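Local coordinates for protein polyphosphate kinase (Porphyromonas gingivalis, PDB 2O8R) that probably catalyses the reversible transfer of the terminal phosphate of ATP to form long-chain polyphosphate, at residues H488-Y491 with R492-I496. The protein carries 3 engineered substitutions. Sequence-based numbering, arbitrary orientation.
Sequences HDVY and RLFRI
His-488 with Arg-492, Val-490 with Phe-494 and Tyr-491 with Arg-495 make i to i+4 side-chain contacts within one helix, 484-497, which directly follows strand 474-481 and packs on the sheet of C-terminal domain 1. Four successive i to i+4 backbone bonds run through the turn, among them Arg-492 N to His-488 O at 2.8 Å and Phe-494 N to Val-490 O at 3.0 Å. On the sheet-facing side, Val-490 and Phe-494 run alongside each other, with CG1 of Val-490 at 3.6 Å from CE2 of Phe-494. Both rest on Leu-444 of strand 442-447, and the Phe-494 ring also meets that of Phe-403. This domain belongs to the phospholipase D clan, and the helix covers strands of its mixed sheet; the side chain of His-439, the predicted phosphohistidine, is about 10 Å from that of Leu-493. On another flank, the imidazole edge of His-488 comes over a guanidinium face of Arg-492, CE1 to CZ 3.4 Å, the two planes 71° apart. Arg-492 runs straight through chi1 and chi2 and turns at chi3 (-94°), bringing its guanidinium beside His-488, while NE forms a salt bridge with Glu-502. Asp-489 OD1 stays 4.1 Å from Arg-492 NH1, too far for a salt bridge; the carboxylate of buried Asp-489 instead accepts backbone N-H groups of Ser-507, Arg-508 and Leu-509. Arg-495 lies along Tyr-491, ring and guanidinium planes 15° apart, and CD of Arg-495 lies 3.4 Å from CZ of Tyr-491. Arg-495 NE shares Glu-502 with Arg-492, and its NH2 donates to Pro-501 O, tying the helix to the chain that follows it.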
ATOM      1  N   HIS A 488      14.197 -15.925 -31.445  1.00 46.55           N
ATOM      2  CA  HIS A 488      14.836 -14.933 -32.281  1.00 54.74           C
ATOM      3  C   HIS A 488      13.863 -13.795 -32.551  1.00 58.13           C
ATOM      4  O   HIS A 488      14.245 -12.622 -32.615  1.00 53.47           O
ATOM      5  CB  HIS A 488      15.313 -15.559 -33.597  1.00 49.75           C
ATOM      6  CG  HIS A 488      16.037 -14.595 -34.479  1.00 75.67           C
ATOM      7  ND1 HIS A 488      15.393 -13.814 -35.417  1.00 87.23           N
ATOM      8  CD2 HIS A 488      17.343 -14.248 -34.533  1.00 49.21           C
ATOM      9  CE1 HIS A 488      16.274 -13.034 -36.014  1.00 80.67           C
ATOM     10  NE2 HIS A 488      17.463 -13.274 -35.492  1.00 70.69           N
ATOM     11  N   ASP A 489      12.599 -14.161 -32.718  1.00 71.53           N
ATOM     12  CA  ASP A 489      11.548 -13.205 -33.024  1.00 60.32           C
ATOM     13  C   ASP A 489      11.327 -12.269 -31.855  1.00 61.71           C
ATOM     14  O   ASP A 489      11.211 -11.054 -32.043  1.00 59.12           O
ATOM     15  CB  ASP A 489      10.263 -13.947 -33.358  1.00 60.36           C
ATOM     16  CG  ASP A 489      10.224 -14.420 -34.797  1.00 61.82           C
ATOM     17  OD1 ASP A 489      11.108 -14.000 -35.570  1.00 63.18           O
ATOM     18  OD2 ASP A 489       9.303 -15.193 -35.161  1.00 59.16           O
ATOM     19  N   VAL A 490      11.289 -12.851 -30.657  1.00 53.83           N
ATOM     20  CA  VAL A 490      11.174 -12.095 -29.423  1.00 54.42           C
ATOM     21  C   VAL A 490      12.426 -11.229 -29.255  1.00 74.17           C
ATOM     22  O   VAL A 490      12.332 -10.034 -28.919  1.00 75.80           O
ATOM     23  CB  VAL A 490      10.979 -13.031 -28.211  1.00 50.16           C
ATOM     24  CG1 VAL A 490      11.086 -12.264 -26.906  1.00 50.07           C
ATOM     25  CG2 VAL A 490       9.632 -13.733 -28.288  1.00 44.99           C
ATOM     26  N   TYR A 491      13.586 -11.833 -29.516  1.00 59.36           N
ATOM     27  CA  TYR A 491      14.850 -11.113 -29.529  1.00 54.31           C
ATOM     28  C   TYR A 491      14.756  -9.852 -30.380  1.00 61.79           C
ATOM     29  O   TYR A 491      15.068  -8.745 -29.928  1.00 68.08           O
ATOM     30  CB  TYR A 491      15.959 -12.004 -30.077  1.00 56.44           C
ATOM     31  CG  TYR A 491      17.197 -11.232 -30.455  1.00 71.20           C
ATOM     32  CD1 TYR A 491      18.109 -10.845 -29.486  1.00 62.32           C
ATOM     33  CD2 TYR A 491      17.455 -10.883 -31.779  1.00 70.89           C
ATOM     34  CE1 TYR A 491      19.235 -10.127 -29.811  1.00 67.33           C
ATOM     35  CE2 TYR A 491      18.581 -10.167 -32.112  1.00 77.29           C
ATOM     36  CZ  TYR A 491      19.470  -9.793 -31.119  1.00 70.03           C
ATOM     37  OH  TYR A 491      20.602  -9.072 -31.429  1.00 82.60           O
ATOM     38  N   ARG A 492      14.319 -10.049 -31.616  1.00 57.50           N
ATOM     39  CA  ARG A 492      14.174  -8.981 -32.582  1.00 59.64           C
ATOM     40  C   ARG A 492      13.132  -7.969 -32.146  1.00 47.02           C
ATOM     41  O   ARG A 492      13.335  -6.766 -32.315  1.00 61.18           O
ATOM     42  CB  ARG A 492      13.805  -9.555 -33.952  1.00 50.04           C
ATOM     43  CG  ARG A 492      13.640  -8.509 -35.016  1.00 68.44           C
ATOM     44  CD  ARG A 492      13.231  -9.111 -36.343  1.00 96.61           C
ATOM     45  NE  ARG A 492      14.375  -9.381 -37.206  1.00 89.97           N
ATOM     46  CZ  ARG A 492      14.664 -10.571 -37.712  1.00 94.71           C
ATOM     47  NH1 ARG A 492      13.886 -11.615 -37.457  1.00 95.93           N
ATOM     48  NH2 ARG A 492      15.730 -10.715 -38.480  1.00 96.34           N
ATOM     49  N   LEU A 493      12.026  -8.454 -31.582  1.00 58.18           N
ATOM     50  CA  LEU A 493      10.970  -7.568 -31.082  1.00 50.11           C
ATOM     51  C   LEU A 493      11.518  -6.566 -30.066  1.00 60.09           C
ATOM     52  O   LEU A 493      11.264  -5.362 -30.178  1.00 63.92           O
ATOM     53  CB  LEU A 493       9.820  -8.359 -30.470  1.00 39.52           C
ATOM     54  CG  LEU A 493       8.682  -7.563 -29.814  1.00 53.08           C
ATOM     55  CD1 LEU A 493       8.047  -6.556 -30.770  1.00 44.22           C
ATOM     56  CD2 LEU A 493       7.624  -8.510 -29.213  1.00 32.03           C
ATOM     57  N   PHE A 494      12.286  -7.052 -29.093  1.00 40.00           N
ATOM     58  CA  PHE A 494      12.763  -6.162 -28.050  1.00 51.50           C
ATOM     59  C   PHE A 494      13.768  -5.142 -28.563  1.00 57.83           C
ATOM     60  O   PHE A 494      13.842  -4.030 -28.050  1.00 66.85           O
ATOM     61  CB  PHE A 494      13.350  -6.934 -26.889  1.00 34.73           C
ATOM     62  CG  PHE A 494      12.329  -7.459 -25.921  1.00 39.79           C
ATOM     63  CD1 PHE A 494      11.674  -6.603 -25.058  1.00 39.26           C
ATOM     64  CD2 PHE A 494      12.049  -8.818 -25.850  1.00 37.45           C
ATOM     65  CE1 PHE A 494      10.750  -7.081 -24.140  1.00 29.17           C
ATOM     66  CE2 PHE A 494      11.117  -9.310 -24.935  1.00 40.19           C
ATOM     67  CZ  PHE A 494      10.466  -8.442 -24.080  1.00 28.69           C
ATOM     68  N   ARG A 495      14.533  -5.511 -29.578  1.00 59.58           N
ATOM     69  CA  ARG A 495      15.475  -4.572 -30.162  1.00 58.19           C
ATOM     70  C   ARG A 495      14.723  -3.468 -30.870  1.00 57.96           C
ATOM     71  O   ARG A 495      15.078  -2.295 -30.751  1.00 60.28           O
ATOM     72  CB  ARG A 495      16.422  -5.274 -31.127  1.00 58.57           C
ATOM     73  CG  ARG A 495      17.622  -5.862 -30.445  1.00 63.17           C
ATOM     74  CD  ARG A 495      18.533  -6.589 -31.407  1.00 64.89           C
ATOM     75  NE  ARG A 495      18.865  -5.799 -32.583  1.00 72.56           N
ATOM     76  CZ  ARG A 495      19.824  -4.883 -32.638  1.00 75.64           C
ATOM     77  NH1 ARG A 495      20.570  -4.621 -31.572  1.00 57.80           N
ATOM     78  NH2 ARG A 495      20.033  -4.222 -33.767  1.00 75.98           N
ATOM     79  N   ILE A 496      13.683  -3.854 -31.602  1.00 55.18           N
ATOM     80  CA  ILE A 496      12.789  -2.888 -32.218  1.00 56.16           C
ATOM     81  C   ILE A 496      12.159  -1.960 -31.162  1.00 53.73           C
ATOM     82  O   ILE A 496      12.170  -0.747 -31.325  1.00 55.86           O
ATOM     83  CB  ILE A 496      11.718  -3.578 -33.095  1.00 57.38           C
ATOM     84  CG1 ILE A 496      12.379  -4.250 -34.304  1.00 65.84           C
ATOM     85  CG2 ILE A 496      10.660  -2.575 -33.559  1.00 39.74           C
ATOM     86  CD1 ILE A 496      11.415  -4.960 -35.247  1.00 51.93           C
TER